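Ribonucleoside triphosphate reductase (Lactobacillus leichmannii, PDB 1L1L) catalyses the adenosylcobalamin-dependent reduction of ribonucleoside triphosphates to deoxyribonucleotides, working as an allosterically regulated monomer of the class II ribonucleotide reductases. Local coordinates at residues 10-13 / 14-18; 426-429 / 430-434; 46-49 / 50-54. All blocks are in the same frame, centred on the assembly; numbering follows the deposited sequence.

Interaction 1 (10-13 / 14-18); sequences EFID and RVKAS
Glu10 and Arg14, one turn apart on helix 9-18, form a salt bridge of 3.2 Å between Glu10 OE2 and Arg14 NH1. The guanidinium crosses the glutamate chain at a slant, its plane 64° from that of the carboxylate, and Glu10 CG approaches the guanidinium edge in its plane. Arg14 gets there by bending at chi2 and chi3, which folds its end back toward the start of the helix. The backbone bond beneath, from Arg14 N to Glu10 O, is weak. With CG trans to the backbone N (chi1 171°), Phe11 brings its ring against Val15. Val15 CG2 sits over one face of the phenyl ring, 3.8 Å from the centroid, in a CH-pi contact displaced toward CZ, while Arg14 NH2 stands at the ring edge, 4.0 Å from Phe11 CD1. Val15 N is bonded to Phe11 O at 3.0 Å. Ile12 runs side by side with Lys16, and its CG2 packs on the aliphatic Lys16 CD at 3.6 Å; between their backbones, Lys16 N reaches Ile12 O at 2.9 Å in a nearly straight bond. Asp13 O accepts a weak bond from Ala17 N, and Asp13 OD1 remains 4.3 Å from Lys16 NZ, beyond a salt bridge. Ile12 and Val15 also lean on Tyr86 and Tyr90 of helix 72-90. The helix is thus amphipathic: Phe11, Ile12 and Val15 meet helix 72-90, together with the Lys16 chain, whereas the charged ends of Glu10 and Arg14 lie at the exposed surface, where solvent would probably weaken their attraction.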
loop_
_atom_site.group_PDB
_atom_site.type_symbol
_atom_site.label_atom_id
_atom_site.label_comp_id
_atom_site.label_asym_id
_atom_site.label_seq_id
_atom_site.Cartn_x
_atom_site.Cartn_y
_atom_site.Cartn_z
ATOM N N GLU A 10 26.987 -21.080 6.900
ATOM C CA GLU A 10 27.242 -22.252 6.073
ATOM C C GLU A 10 26.091 -22.490 5.111
ATOM O O GLU A 10 26.301 -22.823 3.946
ATOM C CB GLU A 10 27.443 -23.486 6.959
ATOM C CG GLU A 10 27.857 -24.731 6.195
ATOM C CD GLU A 10 28.146 -25.913 7.108
ATOM O OE1 GLU A 10 29.042 -25.797 7.975
ATOM O OE2 GLU A 10 27.478 -26.959 6.955
ATOM N N PHE A 11 24.869 -22.315 5.604
ATOM C CA PHE A 11 23.692 -22.508 4.770
ATOM C C PHE A 11 23.569 -21.407 3.715
ATOM O O PHE A 11 23.282 -21.677 2.545
ATOM C CB PHE A 11 22.427 -22.531 5.633
ATOM C CG PHE A 11 21.162 -22.509 4.831
ATOM C CD1 PHE A 11 20.803 -23.599 4.046
ATOM C CD2 PHE A 11 20.359 -21.373 4.811
ATOM C CE1 PHE A 11 19.666 -23.563 3.244
ATOM C CE2 PHE A 11 19.217 -21.323 4.012
ATOM C CZ PHE A 11 18.870 -22.422 3.225
ATOM N N ILE A 12 23.787 -20.166 4.131
ATOM C CA ILE A 12 23.690 -19.034 3.213
ATOM C C ILE A 12 24.651 -19.197 2.040
ATOM O O ILE A 12 24.238 -19.150 0.879
ATOM C CB ILE A 12 23.983 -17.719 3.946
ATOM C CG1 ILE A 12 22.983 -17.548 5.093
ATOM C CG2 ILE A 12 23.908 -16.548 2.971
ATOM C CD1 ILE A 12 23.380 -16.504 6.105
ATOM N N ASP A 13 25.932 -19.400 2.346
ATOM C CA ASP A 13 26.946 -19.590 1.311
ATOM C C ASP A 13 26.554 -20.692 0.333
ATOM O O ASP A 13 26.865 -20.613 -0.854
ATOM C CB ASP A 13 28.300 -19.941 1.931
ATOM C CG ASP A 13 28.908 -18.789 2.696
ATOM O OD1 ASP A 13 28.885 -17.651 2.176
ATOM O OD2 ASP A 13 29.419 -19.023 3.811
ATOM N N ARG A 14 25.877 -21.720 0.835
ATOM C CA ARG A 14 25.451 -22.839 -0.001
ATOM C C ARG A 14 24.354 -22.390 -0.968
ATOM O O ARG A 14 24.354 -22.751 -2.147
ATOM C CB ARG A 14 24.941 -23.985 0.884
ATOM C CG ARG A 14 25.489 -25.366 0.516
ATOM C CD ARG A 14 25.813 -26.176 1.774
ATOM N NE ARG A 14 24.627 -26.458 2.583
ATOM C CZ ARG A 14 24.561 -26.289 3.902
ATOM N NH1 ARG A 14 25.616 -25.839 4.572
ATOM N NH2 ARG A 14 23.437 -26.562 4.553
ATOM N N VAL A 15 23.408 -21.606 -0.461
ATOM C CA VAL A 15 22.322 -21.107 -1.293
ATOM C C VAL A 15 22.889 -20.184 -2.360
ATOM O O VAL A 15 22.538 -20.288 -3.539
ATOM C CB VAL A 15 21.292 -20.335 -0.448
ATOM C CG1 VAL A 15 20.278 -19.646 -1.353
ATOM C CG2 VAL A 15 20.583 -21.293 0.488
ATOM N N LYS A 16 23.778 -19.293 -1.937
ATOM C CA LYS A 16 24.419 -18.338 -2.840
ATOM C C LYS A 16 25.218 -19.061 -3.924
ATOM O O LYS A 16 25.376 -18.562 -5.042
ATOM C CB LYS A 16 25.353 -17.413 -2.052
ATOM C CG LYS A 16 24.652 -16.536 -1.027
ATOM C CD LYS A 16 25.635 -15.801 -0.120
ATOM C CE LYS A 16 26.556 -14.873 -0.899
ATOM N NZ LYS A 16 27.543 -14.198 -0.002
ATOM N N ALA A 17 25.709 -20.250 -3.596
ATOM C CA ALA A 17 26.503 -21.020 -4.541
ATOM C C ALA A 17 25.657 -21.706 -5.601
ATOM O O ALA A 17 26.097 -21.864 -6.738
ATOM C CB ALA A 17 27.344 -22.057 -3.790
ATOM N N SER A 18 24.437 -22.092 -5.238
ATOM C CA SER A 18 23.548 -22.802 -6.163
ATOM C C SER A 18 22.328 -22.023 -6.663
ATOM O O SER A 18 21.663 -22.445 -7.621
ATOM C CB SER A 18 23.067 -24.091 -5.505
ATOM O OG SER A 18 22.441 -23.805 -4.265
#

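Interaction 2 (426-429 / 430-434); sequences PLIA and EEQGW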
loop_
_atom_site.group_PDB
_atom_site.type_symbol
_atom_site.label_atom_id
_atom_site.label_comp_id
_atom_site.label_asym_id
_atom_site.label_seq_id
_atom_site.Cartn_x
_atom_site.Cartn_y
_atom_site.Cartn_z
ATOM N N PRO A 426 4.558 -16.777 -10.123
ATOM C CA PRO A 426 4.435 -18.131 -10.683
ATOM C C PRO A 426 5.489 -18.526 -11.720
ATOM O O PRO A 426 6.165 -19.545 -11.557
ATOM C CB PRO A 426 3.020 -18.136 -11.255
ATOM C CG PRO A 426 2.274 -17.304 -10.258
ATOM C CD PRO A 426 3.230 -16.146 -9.982
ATOM N N LEU A 427 5.624 -17.740 -12.783
ATOM C CA LEU A 427 6.601 -18.052 -13.822
ATOM C C LEU A 427 8.018 -18.178 -13.271
ATOM O O LEU A 427 8.720 -19.158 -13.550
ATOM C CB LEU A 427 6.570 -16.992 -14.924
ATOM C CG LEU A 427 7.404 -17.298 -16.172
ATOM C CD1 LEU A 427 7.009 -18.659 -16.741
ATOM C CD2 LEU A 427 7.184 -16.205 -17.213
ATOM N N ILE A 428 8.434 -17.198 -12.475
ATOM C CA ILE A 428 9.771 -17.206 -11.903
ATOM C C ILE A 428 9.995 -18.329 -10.888
ATOM O O ILE A 428 11.055 -18.966 -10.875
ATOM C CB ILE A 428 10.090 -15.845 -11.256
ATOM C CG1 ILE A 428 10.002 -14.744 -12.322
ATOM C CG2 ILE A 428 11.474 -15.875 -10.633
ATOM C CD1 ILE A 428 10.186 -13.353 -11.783
ATOM N N ALA A 429 9.012 -18.584 -10.036
ATOM C CA ALA A 429 9.157 -19.648 -9.049
ATOM C C ALA A 429 9.391 -20.980 -9.771
ATOM O O ALA A 429 10.258 -21.757 -9.388
ATOM C CB ALA A 429 7.913 -19.732 -8.180
ATOM N N GLU A 430 8.616 -21.220 -10.825
ATOM C CA GLU A 430 8.723 -22.443 -11.617
ATOM C C GLU A 430 10.087 -22.561 -12.293
ATOM O O GLU A 430 10.691 -23.634 -12.296
ATOM C CB GLU A 430 7.621 -22.478 -12.680
ATOM C CG GLU A 430 6.222 -22.665 -12.118
ATOM C CD GLU A 430 5.166 -22.740 -13.199
ATOM O OE1 GLU A 430 4.108 -23.352 -12.943
ATOM O OE2 GLU A 430 5.381 -22.183 -14.300
ATOM N N GLU A 431 10.559 -21.458 -12.869
ATOM C CA GLU A 431 11.855 -21.431 -13.541
ATOM C C GLU A 431 12.996 -21.628 -12.534
ATOM O O GLU A 431 14.096 -22.045 -12.908
ATOM C CB GLU A 431 12.021 -20.107 -14.302
ATOM C CG GLU A 431 10.968 -19.901 -15.394
ATOM C CD GLU A 431 11.024 -18.523 -16.037
ATOM O OE1 GLU A 431 11.015 -17.515 -15.294
ATOM O OE2 GLU A 431 11.067 -18.446 -17.288
ATOM N N GLN A 432 12.732 -21.335 -11.260
ATOM C CA GLN A 432 13.729 -21.512 -10.203
ATOM C C GLN A 432 13.639 -22.918 -9.607
ATOM O O GLN A 432 14.198 -23.188 -8.544
ATOM C CB GLN A 432 13.543 -20.478 -9.092
ATOM C CG GLN A 432 14.003 -19.077 -9.479
ATOM C CD GLN A 432 15.509 -18.962 -9.521
ATOM O OE1 GLN A 432 16.183 -19.792 -10.124
ATOM N NE2 GLN A 432 16.046 -17.930 -8.882
ATOM N N GLY A 433 12.907 -23.792 -10.292
ATOM C CA GLY A 433 12.777 -25.173 -9.853
ATOM C C GLY A 433 11.850 -25.459 -8.688
ATOM O O GLY A 433 11.978 -26.493 -8.024
ATOM N N TRP A 434 10.904 -24.562 -8.431
ATOM C CA TRP A 434 9.981 -24.785 -7.326
ATOM C C TRP A 434 8.661 -25.406 -7.770
ATOM O O TRP A 434 8.250 -25.284 -8.926
ATOM C CB TRP A 434 9.673 -23.467 -6.601
ATOM C CG TRP A 434 10.783 -22.934 -5.740
ATOM C CD1 TRP A 434 11.822 -22.131 -6.131
ATOM C CD2 TRP A 434 10.953 -23.151 -4.336
ATOM N NE1 TRP A 434 12.619 -21.829 -5.054
ATOM C CE2 TRP A 434 12.107 -22.445 -3.940
ATOM C CE3 TRP A 434 10.236 -23.877 -3.372
ATOM C CZ2 TRP A 434 12.564 -22.440 -2.619
ATOM C CZ3 TRP A 434 10.691 -23.870 -2.059
ATOM C CH2 TRP A 434 11.845 -23.156 -1.695
#
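Helical bonds from Glu430 N to Pro426 O (3.1 Å) and from Glu431 N to Leu427 O (3.0 Å) lead into a Schellman motif, in which Trp434 N reaches back to Ala429 O at 3.0 Å and Gly433 N bonds to Glu430 O, also at 3.0 Å. Gly433 is the C-prime residue, and its positive phi of 77° turns the chain out of the helix. Among the side chains, Glu431 crosses Leu427, its OE1 3.7 Å from Leu427 CG, so that the carboxylate lies against a hydrocarbon branch. Ala429 is met by the tryptophan that follows the turn: Ala429 CB and Trp434 CB are 4.4 Å apart, and Ala429 O lies at the edge of the indole, in its plane. Glu430 extends back past Pro426 O, with CG 3.2 Å from that oxygen, and its carboxylate forms a salt bridge with Arg484. Gln432 bends at chi2 and directs NE2 to the carbonyl oxygens of Gly91 and Lys20. Pro426 and Leu427 pack on helix 477-485, Ala429 on Leu436 of helix 436-450, and Trp434 wedges between that helix and helix 72-90; the short helix itself follows directly on strand 421-424.

Interaction 3 (46-49 / 50-54); sequences ENWD and ETVKR
Trp48 lays its six-membered ring over Val52 CG2, which stands 3.4 Å from the ring centroid and only 9° off the normal, a CH-pi contact close to the middle of the face. A chi1 of -177° swings the indole away from its own backbone N and over Val52. Ahead of the helix, Glu46 extends to Arg54 in the second turn, gripped side-on by two nitrogens: Arg54 NE gives a 2.7 Å bond to the syn lone pair of Glu46 OE1, and Arg54 NH2 gives a 3.1 Å bond to Glu46 OE2. Carboxylate and guanidinium are nearly coplanar, 28° apart. Thr51 OG1 donates to Glu46 OE2 at 2.5 Å from above the carboxylate plane, on the face opposite Arg54 NH2. Three bonds thus hold this buried carboxylate and fix its rotation, and the paired arginine would be expected to keep it ionised. Glu50 turns back to the helix start, where its OE1 takes the Asn47 N-H at 2.7 Å on the anti lone pair; Asn47 holds the N-cap position, and its O accepts from Thr51 N at 3.1 Å. Glu50 OE2 is salt-bridged to Arg44. Around the first two turns of helix 48-60, Trp48 stacks on Tyr90 and bonds to its carbonyl through NE1, Val52 packs on Tyr86 and Ile89 of helix 72-90, Arg54 reaches the carbonyl oxygens of Leu101 and Ser104, and Glu46 and Glu50 lie against Leu39 of strand 38-39.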
loop_
_atom_site.group_PDB
_atom_site.type_symbol
_atom_site.label_atom_id
_atom_site.label_comp_id
_atom_site.label_asym_id
_atom_site.label_seq_id
_atom_site.Cartn_x
_atom_site.Cartn_y
_atom_site.Cartn_z
ATOM N N GLU A 46 23.489 -3.018 3.089
ATOM C CA GLU A 46 23.343 -4.466 2.963
ATOM C C GLU A 46 23.488 -5.006 1.542
ATOM O O GLU A 46 23.359 -4.273 0.552
ATOM C CB GLU A 46 21.966 -4.896 3.470
ATOM C CG GLU A 46 21.713 -4.748 4.960
ATOM C CD GLU A 46 20.282 -5.116 5.304
ATOM O OE1 GLU A 46 19.989 -5.420 6.479
ATOM O OE2 GLU A 46 19.441 -5.090 4.381
ATOM N N ASN A 47 23.761 -6.307 1.456
ATOM C CA ASN A 47 23.849 -7.007 0.178
ATOM C C ASN A 47 22.563 -7.830 0.181
ATOM O O ASN A 47 21.968 -8.022 1.240
ATOM C CB ASN A 47 25.083 -7.919 0.130
ATOM C CG ASN A 47 26.385 -7.132 0.151
ATOM O OD1 ASN A 47 26.574 -6.196 -0.633
ATOM N ND2 ASN A 47 27.291 -7.511 1.043
ATOM N N TRP A 48 22.127 -8.305 -0.980
ATOM C CA TRP A 48 20.880 -9.062 -1.075
ATOM C C TRP A 48 20.789 -10.214 -0.066
ATOM O O TRP A 48 19.867 -10.279 0.753
ATOM C CB TRP A 48 20.714 -9.594 -2.500
ATOM C CG TRP A 48 19.434 -10.340 -2.764
ATOM C CD1 TRP A 48 19.300 -11.485 -3.496
ATOM C CD2 TRP A 48 18.110 -9.975 -2.350
ATOM N NE1 TRP A 48 17.983 -11.856 -3.565
ATOM C CE2 TRP A 48 17.229 -10.948 -2.873
ATOM C CE3 TRP A 48 17.581 -8.918 -1.596
ATOM C CZ2 TRP A 48 15.846 -10.900 -2.666
ATOM C CZ3 TRP A 48 16.204 -8.867 -1.391
ATOM C CH2 TRP A 48 15.353 -9.854 -1.924
ATOM N N ASP A 49 21.762 -11.118 -0.116
ATOM C CA ASP A 49 21.761 -12.263 0.790
ATOM C C ASP A 49 21.532 -11.850 2.247
ATOM O O ASP A 49 20.821 -12.537 2.978
ATOM C CB ASP A 49 23.087 -13.030 0.656
ATOM C CG ASP A 49 24.242 -12.291 1.277
ATOM O OD1 ASP A 49 24.406 -12.386 2.509
ATOM O OD2 ASP A 49 24.980 -11.601 0.540
ATOM N N GLU A 50 22.114 -10.723 2.662
ATOM C CA GLU A 50 21.973 -10.245 4.039
ATOM C C GLU A 50 20.575 -9.743 4.358
ATOM O O GLU A 50 20.060 -9.950 5.459
ATOM C CB GLU A 50 22.954 -9.117 4.327
ATOM C CG GLU A 50 24.417 -9.464 4.147
ATOM C CD GLU A 50 25.292 -8.247 4.333
ATOM O OE1 GLU A 50 25.157 -7.304 3.526
ATOM O OE2 GLU A 50 26.097 -8.224 5.291
ATOM N N THR A 51 19.975 -9.035 3.408
ATOM C CA THR A 51 18.632 -8.531 3.631
ATOM C C THR A 51 17.674 -9.697 3.810
ATOM O O THR A 51 16.914 -9.738 4.769
ATOM C CB THR A 51 18.150 -7.666 2.443
ATOM O OG1 THR A 51 18.981 -6.504 2.338
ATOM C CG2 THR A 51 16.706 -7.249 2.642
ATOM N N VAL A 52 17.713 -10.646 2.884
ATOM C CA VAL A 52 16.817 -11.794 2.956
ATOM C C VAL A 52 16.991 -12.556 4.264
ATOM O O VAL A 52 16.020 -13.080 4.813
ATOM C CB VAL A 52 17.048 -12.761 1.776
ATOM C CG1 VAL A 52 16.172 -14.002 1.932
ATOM C CG2 VAL A 52 16.741 -12.059 0.463
ATOM N N LYS A 53 18.225 -12.608 4.769
ATOM C CA LYS A 53 18.498 -13.322 6.013
ATOM C C LYS A 53 17.724 -12.732 7.185
ATOM O O LYS A 53 17.061 -13.457 7.932
ATOM C CB LYS A 53 20.004 -13.315 6.317
ATOM C CG LYS A 53 20.390 -13.816 7.715
ATOM C CD LYS A 53 21.897 -14.021 7.827
ATOM C CE LYS A 53 22.395 -14.013 9.276
ATOM N NZ LYS A 53 21.758 -15.047 10.144
ATOM N N ARG A 54 17.795 -11.415 7.351
ATOM C CA ARG A 54 17.081 -10.792 8.454
ATOM C C ARG A 54 15.570 -10.792 8.230
ATOM O O ARG A 54 14.802 -10.819 9.186
ATOM C CB ARG A 54 17.582 -9.368 8.691
ATOM C CG ARG A 54 17.300 -8.393 7.579
ATOM C CD ARG A 54 17.435 -6.964 8.097
ATOM N NE ARG A 54 17.438 -5.996 7.005
ATOM C CZ ARG A 54 16.373 -5.679 6.280
ATOM N NH1 ARG A 54 15.195 -6.245 6.528
ATOM N NH2 ARG A 54 16.496 -4.797 5.298
#

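From the N terminus the chain meets interaction 1 within helix 9-18, then interaction 3 at the start of helix 48-60, and much later interaction 2 in helix 426-431 and the turn that ends it. Each is local, so none closes a long loop, and the three follow in series without nesting or crossing. Interactions 1 and 3 touch: Ile12 CD1 packs on Lys53 CD at 3.4 Å, and Lys16 NZ makes a weak, long ion pair with Asp49 OD2. Interaction 2 touches neither, its centre about 19 Å from that of interaction 1. Helix 72-90 is common to all three, joining helices 9-18 and 48-60 to the turn at Trp434.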